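Local coordinates for protein lytic polysaccharide monooxygenase (PDB 4QI8) that probably cleaves cellulose chains oxidatively as a copper-dependent monooxygenase of the AA9 family, using oxygen and electrons from a reduced donor, at residues Thr3-Val7 and Trp17-Arg21. Numbering follows the deposited sequence. Where two conformers were deposited one is given.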
loop_
_atom_site.group_PDB
_atom_site.type_symbol
_atom_site.label_atom_id
_atom_site.label_comp_id
_atom_site.label_asym_id
_atom_site.label_seq_id
_atom_site.Cartn_x
_atom_site.Cartn_y
_atom_site.Cartn_z
ATOM N N THR A 3 -5.218 10.932 3.494
ATOM C CA THR A 3 -5.861 9.737 2.994
ATOM C C THR A 3 -5.277 9.380 1.625
ATOM O O THR A 3 -4.554 10.158 1.012
ATOM C CB THR A 3 -7.360 9.968 2.828
ATOM O OG1 THR A 3 -7.535 10.986 1.850
ATOM C CG2 THR A 3 -8.036 10.369 4.150
ATOM N N PHE A 4 -5.626 8.186 1.160
ATOM C CA PHE A 4 -5.352 7.738 -0.203
ATOM C C PHE A 4 -6.690 7.379 -0.858
ATOM O O PHE A 4 -7.083 6.215 -0.907
ATOM C CB PHE A 4 -4.357 6.573 -0.205
ATOM C CG PHE A 4 -2.973 6.990 0.172
ATOM C CD1 PHE A 4 -2.140 7.557 -0.772
ATOM C CD2 PHE A 4 -2.495 6.826 1.462
ATOM C CE1 PHE A 4 -0.871 7.977 -0.438
ATOM C CE2 PHE A 4 -1.215 7.256 1.794
ATOM C CZ PHE A 4 -0.406 7.818 0.840
ATOM N N PRO A 5 -7.432 8.398 -1.322
ATOM C CA PRO A 5 -8.849 8.170 -1.631
ATOM C C PRO A 5 -9.180 7.824 -3.083
ATOM O O PRO A 5 -10.334 7.527 -3.378
ATOM C CB PRO A 5 -9.475 9.512 -1.268
ATOM C CG PRO A 5 -8.401 10.503 -1.669
ATOM C CD PRO A 5 -7.099 9.836 -1.299
ATOM N N LYS A 6 -8.196 7.871 -3.975
ATOM C CA LYS A 6 -8.437 7.771 -5.410
ATOM C C LYS A 6 -7.400 6.931 -6.095
ATOM O O LYS A 6 -6.233 6.966 -5.732
ATOM C CB LYS A 6 -8.309 9.147 -6.076
ATOM C CG LYS A 6 -9.357 10.155 -5.742
ATOM C CD LYS A 6 -9.176 11.340 -6.678
ATOM C CE LYS A 6 -9.939 12.600 -6.272
ATOM N NZ LYS A 6 -11.407 12.595 -6.537
ATOM N N VAL A 7 -7.836 6.220 -7.133
ATOM C CA VAL A 7 -6.926 5.641 -8.099
ATOM C C VAL A 7 -7.492 5.906 -9.487
ATOM O O VAL A 7 -8.708 5.994 -9.662
ATOM C CB VAL A 7 -6.705 4.139 -7.837
ATOM C CG1 VAL A 7 -7.989 3.361 -8.023
ATOM C CG2 VAL A 7 -5.613 3.592 -8.729
ATOM N N TRP A 17 -13.115 7.666 -3.063
ATOM C CA TRP A 17 -13.688 6.399 -2.599
ATOM C C TRP A 17 -14.587 5.735 -3.642
ATOM O O TRP A 17 -15.412 4.881 -3.311
ATOM C CB TRP A 17 -14.418 6.577 -1.267
ATOM C CG TRP A 17 -13.648 7.395 -0.273
ATOM C CD1 TRP A 17 -14.023 8.593 0.241
ATOM C CD2 TRP A 17 -12.371 7.088 0.319
ATOM N NE1 TRP A 17 -13.082 9.048 1.121
ATOM C CE2 TRP A 17 -12.053 8.147 1.188
ATOM C CE3 TRP A 17 -11.476 6.016 0.214
ATOM C CZ2 TRP A 17 -10.876 8.177 1.939
ATOM C CZ3 TRP A 17 -10.305 6.045 0.975
ATOM C CH2 TRP A 17 -10.019 7.117 1.821
ATOM N N GLN A 18 -14.379 6.059 -4.912
ATOM C CA GLN A 18 -15.139 5.402 -5.970
ATOM C C GLN A 18 -14.605 3.998 -6.217
ATOM O O GLN A 18 -15.364 3.035 -6.196
ATOM C CB GLN A 18 -15.117 6.205 -7.265
ATOM C CG GLN A 18 -15.907 5.525 -8.368
ATOM C CD GLN A 18 -15.919 6.311 -9.643
ATOM O OE1 GLN A 18 -15.175 7.277 -9.796
ATOM N NE2 GLN A 18 -16.771 5.907 -10.573
ATOM N N TYR A 19 -13.297 3.888 -6.444
ATOM C CA TYR A 19 -12.632 2.604 -6.664
ATOM C C TYR A 19 -11.811 2.174 -5.452
ATOM O O TYR A 19 -11.186 1.125 -5.475
ATOM C CB TYR A 19 -11.719 2.700 -7.888
ATOM C CG TYR A 19 -12.463 3.003 -9.158
ATOM C CD1 TYR A 19 -13.212 2.033 -9.784
ATOM C CD2 TYR A 19 -12.422 4.256 -9.737
ATOM C CE1 TYR A 19 -13.902 2.292 -10.950
ATOM C CE2 TYR A 19 -13.116 4.521 -10.911
ATOM C CZ TYR A 19 -13.846 3.537 -11.505
ATOM O OH TYR A 19 -14.523 3.818 -12.668
ATOM N N VAL A 20 -11.801 3.001 -4.410
ATOM C CA VAL A 20 -11.046 2.733 -3.199
ATOM C C VAL A 20 -12.029 2.501 -2.063
ATOM O O VAL A 20 -12.938 3.303 -1.847
ATOM C CB VAL A 20 -10.104 3.912 -2.881
ATOM C CG1 VAL A 20 -9.361 3.669 -1.574
ATOM C CG2 VAL A 20 -9.128 4.143 -4.033
ATOM N N ARG A 21 -11.881 1.374 -1.373
ATOM C CA ARG A 21 -12.696 1.079 -0.203
ATOM C C ARG A 21 -12.556 2.206 0.801
ATOM O O ARG A 21 -11.444 2.626 1.104
ATOM C CB ARG A 21 -12.248 -0.251 0.395
ATOM C CG ARG A 21 -12.526 -1.414 -0.536
ATOM C CD ARG A 21 -12.224 -2.762 0.087
ATOM N NE ARG A 21 -12.660 -3.840 -0.795
ATOM C CZ ARG A 21 -12.411 -5.130 -0.606
ATOM N NH1 ARG A 21 -11.701 -5.539 0.444
ATOM N NH2 ARG A 21 -12.881 -6.015 -1.474
#
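At the outermost strand of one sheet of the AA9 beta-sandwich, residues 3-7 meet the loop segment 17-21 through Pro5, which lies against the indole of Trp17. Pro5 CA stands 3.7 Å from the centroid of the Trp17 six-membered ring, 14° off its normal, a CH-pi contact over the face, and Pro5 CB touches the same ring at Trp17 CZ2 (3.7 Å). Trp17 CG sits anti to its carbonyl carbon, beside the backbone N (chi1 -45°), which brings the indole back over the proline although CB points away from the strand. From the same residue, Trp17 N donates a nearly straight bond to Pro5 O (2.8 Å, 169°), in the carbonyl plane. Thr3 CB comes obliquely to the ring, 4.0 Å from Trp17 CH2. Strand 3-8 pairs with strand 61-67; on its other side residues 17-19 run alongside in the same direction. Val20 fits between the two sheets, touching Tyr64 of strand 61-67 and Ala161 of strand 155-166; its CG1 lies 3.5 Å from Phe4 O, which Ser159 OG hydrogen-bonds. With Trp17 cut back to an alanine, Pro5 would probably lose the ring face it rests on, and a gap would be likely to open beside Thr3 CB. Farther along, in the conformer described, Val7 CG1 lies 3.8 Å from Tyr19 CB, the two side chains crossing at about a right angle.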